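Local coordinates for protein VIN1 (Oscarella pearsei, PDB 6BFI) that binds actin filaments and may play a role in cell-cell adhesion, as a sponge homolog of vinculin, at residues Val115-Ser120 with Ala774-Thr779; Met1-His6 with Ser12-Val17; Gln23-His28 with Asp721-Ala726; Lys727-Asn732 with Thr768-Leu773; Asn53-Ala58 with Pro76-Val81. All blocks are in the same frame, centred on the assembly; numbering follows the deposited sequence.

Interaction 1: residues Val115-Ser120 with Ala774-Thr779; sequences VINGMS and ATVKAT
I116 on helix 102-145 faces V776 near the C-terminal end of helix 763-778, two branched aliphatic side chains meeting through methyl groups. A chi1 of -56° puts CG1 of I116 beside the backbone N and leaves CG2 anti to it, where it meets CG2 of V776 at 3.7 Å. The longer branch of I116 is extended, and its CD1 lies 4.0 Å from both CG2 of V776 and CG2 of T775, the I116 and T775 side chains crossing at about a right angle. T775 suits this spot because its two branches do different work: the methyl joins the apolar contact, while OG1 is bonded to the carbonyl oxygen of K771 one turn back in its own helix. Next along, N117 leans over the side of V776, and its OD1 stands 4.3 Å from CG1 of V776, a loose van der Waals approach without a hydrogen bond. V776 itself lies at the end of the facing helix, where OG1 of T779, the first residue to leave it, bonds to the carbonyl oxygen of V776 (2.9 Å) from above the carbonyl plane. With the segment axes 11.0 Å apart and inclined at 125°, the contact is largely confined to the branched side chains of I116, T775 and V776. Helices 8-32 and 41-59 pack against V115 and M119, while helix 718-745 covers A774, K777 and A778, placing this buried contact between N-terminal and C-terminal helices.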
# COMPACT_ATOMS: atom_id res chain seq x y z
N VAL A 115 -18.76 28.95 -15.03
CA VAL A 115 -17.90 28.47 -16.12
C VAL A 115 -17.12 27.24 -15.68
O VAL A 115 -16.89 26.32 -16.48
CB VAL A 115 -16.97 29.60 -16.61
CG1 VAL A 115 -17.78 30.70 -17.28
CG2 VAL A 115 -16.13 30.15 -15.48
N ILE A 116 -16.71 27.19 -14.41
CA ILE A 116 -15.99 26.03 -13.90
C ILE A 116 -16.91 24.81 -13.85
O ILE A 116 -16.65 23.78 -14.49
CB ILE A 116 -15.40 26.33 -12.51
CG1 ILE A 116 -14.50 27.57 -12.57
CG2 ILE A 116 -14.61 25.14 -11.99
CD1 ILE A 116 -13.95 28.00 -11.23
N ASN A 117 -18.01 24.92 -13.10
CA ASN A 117 -18.95 23.80 -13.00
C ASN A 117 -19.53 23.45 -14.36
O ASN A 117 -19.70 22.27 -14.69
CB ASN A 117 -20.06 24.13 -12.01
CG ASN A 117 -19.57 24.19 -10.57
OD1 ASN A 117 -18.57 23.57 -10.22
ND2 ASN A 117 -20.28 24.93 -9.73
N GLY A 118 -19.81 24.47 -15.18
CA GLY A 118 -20.40 24.22 -16.49
C GLY A 118 -19.46 23.50 -17.44
O GLY A 118 -19.87 22.57 -18.14
N MET A 119 -18.20 23.92 -17.49
CA MET A 119 -17.21 23.18 -18.27
C MET A 119 -17.09 21.75 -17.76
O MET A 119 -17.03 20.80 -18.56
CB MET A 119 -15.86 23.88 -18.24
CG MET A 119 -15.75 25.07 -19.18
SD MET A 119 -14.19 25.96 -19.01
CE MET A 119 -13.59 25.94 -20.70
N SER A 120 -17.06 21.58 -16.44
CA SER A 120 -16.99 20.24 -15.86
C SER A 120 -18.13 19.36 -16.37
O SER A 120 -17.90 18.23 -16.82
CB SER A 120 -17.02 20.31 -14.34
OG SER A 120 -17.14 19.01 -13.79
N ALA A 774 -10.68 25.51 -4.09
CA ALA A 774 -10.70 26.78 -3.37
C ALA A 774 -11.23 27.90 -4.26
O ALA A 774 -11.95 28.78 -3.77
CB ALA A 774 -9.30 27.11 -2.86
N THR A 775 -10.89 27.89 -5.55
CA THR A 775 -11.45 28.88 -6.46
C THR A 775 -12.96 28.71 -6.59
O THR A 775 -13.70 29.70 -6.69
CB THR A 775 -10.78 28.78 -7.83
OG1 THR A 775 -9.37 28.97 -7.68
CG2 THR A 775 -11.32 29.85 -8.77
N VAL A 776 -13.44 27.47 -6.57
CA VAL A 776 -14.88 27.23 -6.64
C VAL A 776 -15.56 27.68 -5.35
O VAL A 776 -16.64 28.29 -5.38
CB VAL A 776 -15.16 25.74 -6.94
CG1 VAL A 776 -16.66 25.45 -6.87
CG2 VAL A 776 -14.62 25.37 -8.30
N LYS A 777 -14.94 27.40 -4.20
CA LYS A 777 -15.52 27.80 -2.92
C LYS A 777 -15.57 29.32 -2.79
O LYS A 777 -16.55 29.87 -2.25
CB LYS A 777 -14.71 27.19 -1.77
CG LYS A 777 -15.04 27.75 -0.40
CD LYS A 777 -16.48 27.44 0.00
CE LYS A 777 -16.80 28.03 1.37
NZ LYS A 777 -18.19 27.74 1.79
N ALA A 778 -14.54 30.02 -3.27
CA ALA A 778 -14.51 31.47 -3.15
C ALA A 778 -15.63 32.13 -3.95
O ALA A 778 -16.13 33.19 -3.56
CB ALA A 778 -13.15 32.00 -3.59
N THR A 779 -16.02 31.53 -5.07
CA THR A 779 -17.06 32.10 -5.93
C THR A 779 -18.46 31.68 -5.52
O THR A 779 -19.43 32.00 -6.22
CB THR A 779 -16.81 31.71 -7.39
OG1 THR A 779 -16.82 30.28 -7.51
CG2 THR A 779 -15.46 32.24 -7.84

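Interaction 2: residues Met1-His6 with Ser12-Val17; sequences MPVKFH and SVIDPV
V3 and I14 make an apolar contact by which the chain's N-terminal arm packs against the first helix. CD1 of I14 lies 4.0 Å from CG2 of V3. The isoleucine is extended (chi2 -177°), which carries its terminal methyl off the helix surface and up to the arm; a long aliphatic branch suits a place where the two backbones stay apart. The same methyl approaches the carbonyl oxygen of K4 at 3.6 Å, a van der Waals contact with the backbone, while the side chain of K4 starts off in the other direction.

Polar ties do not link the two segments, and the arm is held instead by residues elsewhere. The backbone N of K4 is bonded to OG of S120, its NZ to T252, and both F5 and H6 bond to T183. Within the arm, the F5 ring has the carbonyl oxygen of V3 over one face near the rim, 4.3 Å above the plane.

On the helix, P16 lacks an amide hydrogen, and the helix kinks there, just beyond I14. Helix 102-145 borders K4 and H6, helix 763-778 packs on V3 and F5, and helix 786-817 touches P2 and V3, so the arm threads among N-terminal and C-terminal helices.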
# COMPACT_ATOMS: atom_id res chain seq x y z
N MET A 1 -24.33 18.65 -9.38
CA MET A 1 -23.26 18.06 -10.18
C MET A 1 -21.92 18.72 -9.87
O MET A 1 -21.61 19.78 -10.43
CB MET A 1 -23.58 18.16 -11.67
CG MET A 1 -24.90 17.51 -12.05
SD MET A 1 -25.83 18.51 -13.23
CE MET A 1 -25.99 20.04 -12.30
N PRO A 2 -21.14 18.11 -8.98
CA PRO A 2 -19.87 18.72 -8.57
C PRO A 2 -18.85 18.72 -9.69
O PRO A 2 -18.94 17.97 -10.66
CB PRO A 2 -19.41 17.83 -7.41
CG PRO A 2 -20.63 17.07 -6.98
CD PRO A 2 -21.44 16.89 -8.23
N VAL A 3 -17.85 19.60 -9.54
CA VAL A 3 -16.76 19.67 -10.50
C VAL A 3 -15.95 18.38 -10.43
O VAL A 3 -15.78 17.78 -9.36
CB VAL A 3 -15.89 20.91 -10.24
CG1 VAL A 3 -15.28 20.87 -8.84
CG2 VAL A 3 -14.80 21.04 -11.30
N LYS A 4 -15.45 17.93 -11.58
CA LYS A 4 -14.73 16.67 -11.69
C LYS A 4 -13.34 16.90 -12.25
O LYS A 4 -13.11 17.80 -13.07
CB LYS A 4 -15.49 15.68 -12.59
CG LYS A 4 -16.88 15.31 -12.08
CD LYS A 4 -16.80 14.54 -10.78
CE LYS A 4 -18.18 14.12 -10.30
NZ LYS A 4 -18.10 13.29 -9.07
N PHE A 5 -12.39 16.07 -11.79
CA PHE A 5 -11.03 16.08 -12.33
C PHE A 5 -10.41 14.69 -12.31
O PHE A 5 -9.20 14.56 -12.12
CB PHE A 5 -10.13 17.07 -11.56
CG PHE A 5 -10.71 17.54 -10.26
CD1 PHE A 5 -10.78 16.69 -9.16
CD2 PHE A 5 -11.18 18.83 -10.13
CE1 PHE A 5 -11.31 17.13 -7.96
CE2 PHE A 5 -11.71 19.28 -8.93
CZ PHE A 5 -11.78 18.43 -7.85
N HIS A 6 -11.22 13.65 -12.50
CA HIS A 6 -10.75 12.28 -12.54
C HIS A 6 -10.11 11.91 -13.88
O HIS A 6 -9.68 10.77 -14.05
CB HIS A 6 -11.90 11.31 -12.25
CG HIS A 6 -13.07 11.47 -13.17
ND1 HIS A 6 -13.33 10.60 -14.20
CD2 HIS A 6 -14.04 12.41 -13.21
CE1 HIS A 6 -14.42 10.99 -14.84
NE2 HIS A 6 -14.87 12.09 -14.26
N SER A 12 -6.84 19.12 -17.39
CA SER A 12 -6.11 19.93 -18.36
C SER A 12 -6.92 21.14 -18.80
O SER A 12 -6.37 22.22 -19.01
CB SER A 12 -5.72 19.07 -19.56
OG SER A 12 -5.06 19.85 -20.55
N VAL A 13 -8.23 20.98 -18.95
CA VAL A 13 -9.10 22.07 -19.37
C VAL A 13 -9.49 22.97 -18.21
O VAL A 13 -9.42 24.20 -18.30
CB VAL A 13 -10.35 21.51 -20.09
CG1 VAL A 13 -11.43 22.59 -20.21
CG2 VAL A 13 -9.99 20.97 -21.47
N ILE A 14 -9.90 22.38 -17.09
CA ILE A 14 -10.49 23.15 -16.00
C ILE A 14 -9.43 23.92 -15.21
O ILE A 14 -9.71 25.01 -14.69
CB ILE A 14 -11.32 22.21 -15.09
CG1 ILE A 14 -12.54 21.70 -15.86
CG2 ILE A 14 -11.75 22.91 -13.81
CD1 ILE A 14 -13.45 20.82 -15.04
N ASP A 15 -8.21 23.38 -15.10
CA ASP A 15 -7.18 24.04 -14.30
C ASP A 15 -6.90 25.47 -14.76
O ASP A 15 -7.02 26.40 -13.94
CB ASP A 15 -5.92 23.17 -14.27
CG ASP A 15 -4.80 23.79 -13.47
OD1 ASP A 15 -4.85 23.72 -12.22
OD2 ASP A 15 -3.86 24.34 -14.09
N PRO A 16 -6.54 25.73 -16.03
CA PRO A 16 -6.23 27.12 -16.41
C PRO A 16 -7.43 28.05 -16.34
O PRO A 16 -7.26 29.22 -16.01
CB PRO A 16 -5.69 26.98 -17.84
CG PRO A 16 -6.32 25.74 -18.35
CD PRO A 16 -6.40 24.81 -17.18
N VAL A 17 -8.63 27.55 -16.65
CA VAL A 17 -9.81 28.41 -16.58
C VAL A 17 -10.11 28.78 -15.14
O VAL A 17 -10.45 29.94 -14.84
CB VAL A 17 -11.02 27.72 -17.25
CG1 VAL A 17 -12.22 28.64 -17.26
CG2 VAL A 17 -10.66 27.29 -18.67

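Interaction 3: residues Gln23-His28 with Asp721-Ala726; sequences QLVLFH and DLIRMA
V25 and L26 on helix 8-32 pack against I723 on helix 718-745, part of an interface between helices from the two ends of the chain. CD1 of I723 reaches V25 alongside its branch point, 3.9 Å from CB and 4.0 Å from CG1. It gets there because the isoleucine is stretched out (chi2 176°), its long branch leading straight off the helix toward its neighbour. L26 lies against the base of I723, where V25 meets its tip: CD2 of L26 is 4.3 Å from CB of I723 and a similar 4.4 Å from the backbone N of R724. The isoleucine thus fits beside two consecutive residues of the facing helix, and the packing is apolar, without a hydrogen bond across it. The segment axes approach to 9.8 Å, a spacing the long end of I723 can cross, and the crossing angle of -128° limits the touching patch to about one turn of each helix. This is the all-helical packing of the vinculin family, and the joining of first and late helices is consistent with a closed head-to-tail arrangement as in vinculin. At the partly exposed border, R724 meets the contact with its backbone N, and its charged end leads away. NH2 of R724 forms a salt bridge with OD1 of D721 (3.1 Å, N-H...O 165°), with the acceptor in the guanidinium plane but the donor well above the carboxylate plane. E650 and E728 also form salt bridges with this guanidinium, which probably fixes its rotation. T779 and K719 lie against V25, and K727 lies against L26.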
# COMPACT_ATOMS: atom_id res chain seq x y z
N GLN A 23 -8.08 34.71 -10.83
CA GLN A 23 -7.44 36.00 -11.05
C GLN A 23 -8.46 37.11 -11.23
O GLN A 23 -8.19 38.26 -10.86
CB GLN A 23 -6.50 35.93 -12.24
CG GLN A 23 -5.19 35.21 -11.96
CD GLN A 23 -4.07 35.64 -12.88
OE1 GLN A 23 -4.31 36.23 -13.93
NE2 GLN A 23 -2.84 35.36 -12.48
N LEU A 24 -9.63 36.80 -11.79
CA LEU A 24 -10.70 37.80 -11.87
C LEU A 24 -11.15 38.22 -10.48
O LEU A 24 -11.33 39.41 -10.21
CB LEU A 24 -11.88 37.27 -12.68
CG LEU A 24 -11.71 37.28 -14.20
CD1 LEU A 24 -12.91 36.61 -14.87
CD2 LEU A 24 -11.54 38.71 -14.69
N VAL A 25 -11.34 37.25 -9.58
CA VAL A 25 -11.71 37.58 -8.21
C VAL A 25 -10.61 38.40 -7.54
O VAL A 25 -10.88 39.38 -6.83
CB VAL A 25 -12.04 36.30 -7.42
CG1 VAL A 25 -12.33 36.64 -5.96
CG2 VAL A 25 -13.22 35.58 -8.05
N LEU A 26 -9.35 38.01 -7.75
CA LEU A 26 -8.23 38.73 -7.14
C LEU A 26 -8.16 40.17 -7.62
O LEU A 26 -7.88 41.08 -6.83
CB LEU A 26 -6.92 38.00 -7.42
CG LEU A 26 -6.72 36.58 -6.88
CD1 LEU A 26 -5.42 35.99 -7.40
CD2 LEU A 26 -6.74 36.58 -5.36
N PHE A 27 -8.40 40.40 -8.91
CA PHE A 27 -8.43 41.76 -9.44
C PHE A 27 -9.59 42.55 -8.87
O PHE A 27 -9.44 43.73 -8.51
CB PHE A 27 -8.50 41.74 -10.96
CG PHE A 27 -7.17 41.64 -11.64
CD1 PHE A 27 -6.11 42.44 -11.24
CD2 PHE A 27 -6.97 40.76 -12.69
CE1 PHE A 27 -4.88 42.35 -11.87
CE2 PHE A 27 -5.75 40.66 -13.32
CZ PHE A 27 -4.70 41.46 -12.91
N HIS A 28 -10.77 41.93 -8.79
CA HIS A 28 -11.93 42.62 -8.23
C HIS A 28 -11.67 43.05 -6.79
O HIS A 28 -12.05 44.16 -6.39
CB HIS A 28 -13.17 41.74 -8.29
CG HIS A 28 -14.37 42.36 -7.65
ND1 HIS A 28 -14.94 43.53 -8.10
CD2 HIS A 28 -15.10 41.98 -6.57
CE1 HIS A 28 -15.97 43.84 -7.34
NE2 HIS A 28 -16.09 42.92 -6.40
N ASP A 721 -8.21 36.20 -0.28
CA ASP A 721 -7.32 35.56 0.68
C ASP A 721 -7.40 34.04 0.58
O ASP A 721 -6.39 33.34 0.74
CB ASP A 721 -7.65 36.03 2.10
CG ASP A 721 -7.43 37.52 2.29
OD1 ASP A 721 -6.55 38.08 1.61
OD2 ASP A 721 -8.14 38.13 3.11
N LEU A 722 -8.59 33.51 0.29
CA LEU A 722 -8.75 32.07 0.13
C LEU A 722 -8.00 31.57 -1.10
O LEU A 722 -7.25 30.59 -1.04
CB LEU A 722 -10.23 31.70 0.05
CG LEU A 722 -10.57 30.26 -0.33
CD1 LEU A 722 -9.84 29.26 0.55
CD2 LEU A 722 -12.08 30.03 -0.27
N ILE A 723 -8.19 32.24 -2.24
CA ILE A 723 -7.55 31.80 -3.48
C ILE A 723 -6.04 31.93 -3.37
O ILE A 723 -5.29 30.98 -3.66
CB ILE A 723 -8.10 32.60 -4.67
CG1 ILE A 723 -9.61 32.36 -4.83
CG2 ILE A 723 -7.35 32.25 -5.95
CD1 ILE A 723 -10.25 33.18 -5.92
N ARG A 724 -5.56 33.11 -2.96
CA ARG A 724 -4.13 33.33 -2.81
C ARG A 724 -3.52 32.34 -1.82
O ARG A 724 -2.43 31.82 -2.05
CB ARG A 724 -3.87 34.77 -2.36
CG ARG A 724 -2.43 35.07 -2.02
CD ARG A 724 -2.28 36.51 -1.54
NE ARG A 724 -3.17 36.80 -0.42
CZ ARG A 724 -2.89 36.55 0.85
NH1 ARG A 724 -1.73 35.99 1.17
NH2 ARG A 724 -3.76 36.86 1.80
N MET A 725 -4.22 32.08 -0.72
CA MET A 725 -3.71 31.13 0.26
C MET A 725 -3.62 29.72 -0.33
O MET A 725 -2.65 29.00 -0.07
CB MET A 725 -4.61 31.13 1.50
CG MET A 725 -4.05 30.31 2.65
SD MET A 725 -2.37 30.82 3.06
CE MET A 725 -2.63 32.51 3.57
N ALA A 726 -4.61 29.33 -1.14
CA ALA A 726 -4.55 28.03 -1.80
C ALA A 726 -3.35 27.94 -2.73
O ALA A 726 -2.65 26.92 -2.76
CB ALA A 726 -5.84 27.77 -2.57

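Interaction 4: residues Lys727-Asn732 with Thr768-Leu773; sequences KEIALN and TQLKIL
The aliphatic chain of K771 lies over the methyl of A730, a small residue receiving the stem of a long one. CB of A730 is 3.7 Å from CD of K771 and 3.8 Å from CG, so the lysine stem is laid across the alanine. K727 adds its own methylene, CG meeting CD of K771 at 4.1 Å, with the two lysine side chains crossing at about a right angle. Bending at chi3 (-63°) turns the end of K771 along the helix surface. Lysine suits this border because its stem can cover apolar atoms while its amino group leads toward the partly exposed side.

Purely apolar packing takes over on the more buried side. CD2 of L770 touches CG2 of I729 at 3.7 Å and also lies near its CB, at 4.1 Å. L770 has CG anti to the backbone N (chi1 177°), which brings its CD2 methyl to the isoleucine, these two side chains also meeting nearly at right angles.

The segments run almost exactly antiparallel (176°), their axes 9.1 Å apart, a spacing the small A730 permits. Helices 718-745 and 763-778 thus pack side by side: helices 690-710 and 786-817 flank I729, helix 786-817 also covers L770, and helix 8-32 comes down over the lysine side, where Q19 touches K727.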
# COMPACT_ATOMS: atom_id res chain seq x y z
N LYS A 727 -3.09 29.01 -3.50
CA LYS A 727 -1.94 28.99 -4.39
C LYS A 727 -0.63 28.92 -3.61
O LYS A 727 0.31 28.22 -4.02
CB LYS A 727 -1.97 30.21 -5.31
CG LYS A 727 -3.18 30.25 -6.23
CD LYS A 727 -2.93 31.15 -7.44
CE LYS A 727 -3.80 32.40 -7.39
NZ LYS A 727 -3.55 33.27 -8.57
N GLU A 728 -0.55 29.63 -2.48
CA GLU A 728 0.66 29.57 -1.66
C GLU A 728 0.87 28.17 -1.09
O GLU A 728 2.00 27.67 -1.05
CB GLU A 728 0.58 30.61 -0.54
CG GLU A 728 1.08 31.99 -0.96
CD GLU A 728 0.62 33.09 -0.03
OE1 GLU A 728 0.32 34.20 -0.52
OE2 GLU A 728 0.55 32.86 1.20
N ILE A 729 -0.21 27.52 -0.65
CA ILE A 729 -0.10 26.14 -0.16
C ILE A 729 0.34 25.22 -1.29
O ILE A 729 1.11 24.27 -1.07
CB ILE A 729 -1.43 25.69 0.46
CG1 ILE A 729 -1.75 26.51 1.71
CG2 ILE A 729 -1.38 24.20 0.82
CD1 ILE A 729 -3.07 26.16 2.35
N ALA A 730 -0.13 25.48 -2.51
CA ALA A 730 0.27 24.65 -3.64
C ALA A 730 1.76 24.79 -3.92
O ALA A 730 2.46 23.79 -4.14
CB ALA A 730 -0.55 25.02 -4.88
N LEU A 731 2.27 26.02 -3.91
CA LEU A 731 3.70 26.23 -4.13
C LEU A 731 4.53 25.59 -3.02
O LEU A 731 5.58 24.98 -3.28
CB LEU A 731 3.99 27.72 -4.25
CG LEU A 731 5.41 28.13 -4.66
CD1 LEU A 731 5.81 27.46 -5.96
CD2 LEU A 731 5.50 29.65 -4.78
N ASN A 732 4.07 25.72 -1.77
CA ASN A 732 4.74 25.06 -0.66
C ASN A 732 4.77 23.55 -0.86
O ASN A 732 5.78 22.90 -0.56
CB ASN A 732 4.06 25.41 0.66
CG ASN A 732 4.81 26.47 1.43
OD1 ASN A 732 5.60 27.23 0.87
ND2 ASN A 732 4.57 26.53 2.74
N THR A 768 -3.30 20.65 -7.14
CA THR A 768 -4.08 21.17 -8.26
C THR A 768 -5.57 21.19 -7.92
O THR A 768 -6.25 22.21 -8.07
CB THR A 768 -3.82 20.33 -9.51
OG1 THR A 768 -2.42 20.32 -9.80
CG2 THR A 768 -4.58 20.88 -10.70
N GLN A 769 -6.08 20.05 -7.44
CA GLN A 769 -7.47 20.00 -6.98
C GLN A 769 -7.72 21.01 -5.86
O GLN A 769 -8.82 21.55 -5.76
CB GLN A 769 -7.81 18.59 -6.50
CG GLN A 769 -7.77 17.54 -7.60
CD GLN A 769 -8.13 16.16 -7.09
OE1 GLN A 769 -8.65 16.00 -5.99
NE2 GLN A 769 -7.87 15.14 -7.91
N LEU A 770 -6.71 21.28 -5.04
CA LEU A 770 -6.87 22.26 -3.96
C LEU A 770 -7.11 23.65 -4.53
O LEU A 770 -8.02 24.36 -4.09
CB LEU A 770 -5.63 22.25 -3.05
CG LEU A 770 -5.64 23.29 -1.93
CD1 LEU A 770 -6.72 22.97 -0.90
CD2 LEU A 770 -4.28 23.38 -1.26
N LYS A 771 -6.29 24.06 -5.51
CA LYS A 771 -6.48 25.38 -6.10
C LYS A 771 -7.83 25.48 -6.81
O LYS A 771 -8.54 26.49 -6.66
CB LYS A 771 -5.34 25.69 -7.07
CG LYS A 771 -3.99 25.85 -6.39
CD LYS A 771 -2.93 26.31 -7.36
CE LYS A 771 -2.70 25.28 -8.46
NZ LYS A 771 -1.65 25.73 -9.41
N ILE A 772 -8.21 24.45 -7.56
CA ILE A 772 -9.49 24.48 -8.26
C ILE A 772 -10.64 24.58 -7.26
O ILE A 772 -11.54 25.42 -7.40
CB ILE A 772 -9.64 23.26 -9.18
CG1 ILE A 772 -8.58 23.29 -10.29
CG2 ILE A 772 -11.03 23.20 -9.78
CD1 ILE A 772 -8.60 22.09 -11.20
N LEU A 773 -10.62 23.72 -6.24
CA LEU A 773 -11.74 23.66 -5.30
C LEU A 773 -11.82 24.91 -4.43
O LEU A 773 -12.93 25.33 -4.06
CB LEU A 773 -11.63 22.41 -4.43
CG LEU A 773 -11.80 21.08 -5.18
CD1 LEU A 773 -11.48 19.90 -4.26
CD2 LEU A 773 -13.19 20.96 -5.76

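Interaction 5: residues Asn53-Ala58 with Pro76-Val81; sequences NLVQVA and PSMQEV
V55 meets both M78 and V81, one turn apart on the facing helix, with one methyl directed to each. Its chi1 of 167° sets CG1 anti to the backbone N and CG2 beside it. CG2 touches CG1 of V81 at 3.9 Å, the two valines passing side by side and pointing opposite ways. V81 has the less common arrangement for a helical valine: at chi1 63° its CG1 occupies the crowded position between the backbone N and carbonyl carbon, and this is the methyl that meets V55.

M78 reaches the contact differently. Its CB starts off obliquely to the partner, and the long chain brings SD to 4.3 Å from both CG1 and the carbonyl oxygen of V55, a loose contact. The last torsion is folded (chi3 -58°), turning CE back rather than onward; a flexible, unbranched chain suits a position set at an angle to V55. Together the segments belong to a helical hairpin, since helices 41-59 and 68-97 follow each other in the chain and run broadly opposite ways within the helical bundle at the N-terminal end. Helix 102-145 packs against this pair: its L122 touches M78 and V81, and its M119 touches L54. A58 packs its methyl on L74 of helix 68-97.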
# COMPACT_ATOMS: atom_id res chain seq x y z
N ASN A 53 -15.13 27.71 -27.47
CA ASN A 53 -14.49 26.66 -28.25
C ASN A 53 -14.80 25.28 -27.67
O ASN A 53 -14.95 24.31 -28.42
CB ASN A 53 -12.99 26.90 -28.32
CG ASN A 53 -12.64 28.13 -29.14
OD1 ASN A 53 -13.27 28.41 -30.16
ND2 ASN A 53 -11.65 28.88 -28.68
N LEU A 54 -14.90 25.17 -26.34
CA LEU A 54 -15.33 23.90 -25.76
C LEU A 54 -16.76 23.57 -26.18
O LEU A 54 -17.08 22.42 -26.50
CB LEU A 54 -15.21 23.95 -24.24
CG LEU A 54 -15.29 22.61 -23.51
CD1 LEU A 54 -14.25 21.64 -24.05
CD2 LEU A 54 -15.12 22.80 -22.01
N VAL A 55 -17.63 24.59 -26.22
CA VAL A 55 -18.99 24.41 -26.73
C VAL A 55 -18.96 24.03 -28.20
O VAL A 55 -19.85 23.32 -28.69
CB VAL A 55 -19.82 25.68 -26.48
CG1 VAL A 55 -21.12 25.66 -27.27
CG2 VAL A 55 -20.12 25.83 -25.00
N GLN A 56 -17.93 24.47 -28.93
CA GLN A 56 -17.83 24.12 -30.35
C GLN A 56 -17.45 22.65 -30.52
O GLN A 56 -18.13 21.91 -31.24
CB GLN A 56 -16.79 25.02 -31.03
CG GLN A 56 -17.07 25.31 -32.50
CD GLN A 56 -18.20 26.31 -32.70
OE1 GLN A 56 -18.69 26.92 -31.74
NE2 GLN A 56 -18.62 26.48 -33.95
N VAL A 57 -16.38 22.21 -29.85
CA VAL A 57 -15.92 20.84 -30.04
C VAL A 57 -16.91 19.85 -29.43
O VAL A 57 -16.99 18.69 -29.85
CB VAL A 57 -14.50 20.66 -29.47
CG1 VAL A 57 -13.57 21.72 -30.03
CG2 VAL A 57 -14.52 20.68 -27.96
N ALA A 58 -17.68 20.29 -28.43
CA ALA A 58 -18.71 19.42 -27.87
C ALA A 58 -19.95 19.39 -28.75
O ALA A 58 -20.55 18.33 -28.97
CB ALA A 58 -19.05 19.86 -26.45
N PRO A 76 -28.56 21.21 -22.43
CA PRO A 76 -28.69 21.98 -21.18
C PRO A 76 -27.36 22.43 -20.60
O PRO A 76 -27.24 23.59 -20.16
CB PRO A 76 -29.41 20.99 -20.24
CG PRO A 76 -30.15 20.10 -21.15
CD PRO A 76 -29.24 19.91 -22.32
N SER A 77 -26.35 21.57 -20.60
CA SER A 77 -25.04 21.97 -20.10
C SER A 77 -24.40 23.03 -20.99
O SER A 77 -23.77 23.97 -20.50
CB SER A 77 -24.12 20.75 -19.97
OG SER A 77 -24.04 20.04 -21.19
N MET A 78 -24.57 22.90 -22.32
CA MET A 78 -24.04 23.91 -23.23
C MET A 78 -24.62 25.28 -22.93
O MET A 78 -23.88 26.26 -22.71
CB MET A 78 -24.32 23.51 -24.68
CG MET A 78 -23.50 22.34 -25.19
SD MET A 78 -23.59 22.14 -26.98
CE MET A 78 -25.35 21.94 -27.24
N GLN A 79 -25.96 25.39 -22.91
CA GLN A 79 -26.61 26.66 -22.63
C GLN A 79 -26.24 27.18 -21.24
O GLN A 79 -26.10 28.39 -21.04
CB GLN A 79 -28.12 26.51 -22.76
CG GLN A 79 -28.90 27.81 -22.80
CD GLN A 79 -30.37 27.60 -23.09
OE1 GLN A 79 -30.94 26.55 -22.77
NE2 GLN A 79 -31.00 28.58 -23.73
N GLU A 80 -26.07 26.27 -20.28
CA GLU A 80 -25.66 26.68 -18.93
C GLU A 80 -24.32 27.39 -18.96
O GLU A 80 -24.20 28.55 -18.54
CB GLU A 80 -25.61 25.45 -18.02
CG GLU A 80 -25.38 25.77 -16.55
CD GLU A 80 -26.63 26.27 -15.85
OE1 GLU A 80 -27.73 26.11 -16.42
OE2 GLU A 80 -26.51 26.81 -14.73
N VAL A 81 -23.28 26.71 -19.46
CA VAL A 81 -21.94 27.28 -19.40
C VAL A 81 -21.84 28.53 -20.27
O VAL A 81 -21.16 29.50 -19.91
CB VAL A 81 -20.89 26.22 -19.79
CG1 VAL A 81 -21.08 25.75 -21.22
CG2 VAL A 81 -19.48 26.75 -19.57

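Along the chain, interaction 2 comes first, on the N-terminal arm and helix 8-32. Interaction 5, on the hairpin of helices 41-59 and 68-97, is nested inside the long loop closed by interaction 3 and precedes interaction 1, whose own loop encloses interaction 4. The late segments lie on helices 718-745 and 763-778, which interaction 4 joins. Interactions 1 and 2 have centres 8 Å apart and are in direct contact. The centres of interactions 3 and 4, which use one late helix in common, are 12 Å apart, and those of interactions 4 and 5 about 27 Å. Both ends of the sequence therefore gather in one helical cluster, consistent with a closed vinculin-like head-to-tail arrangement.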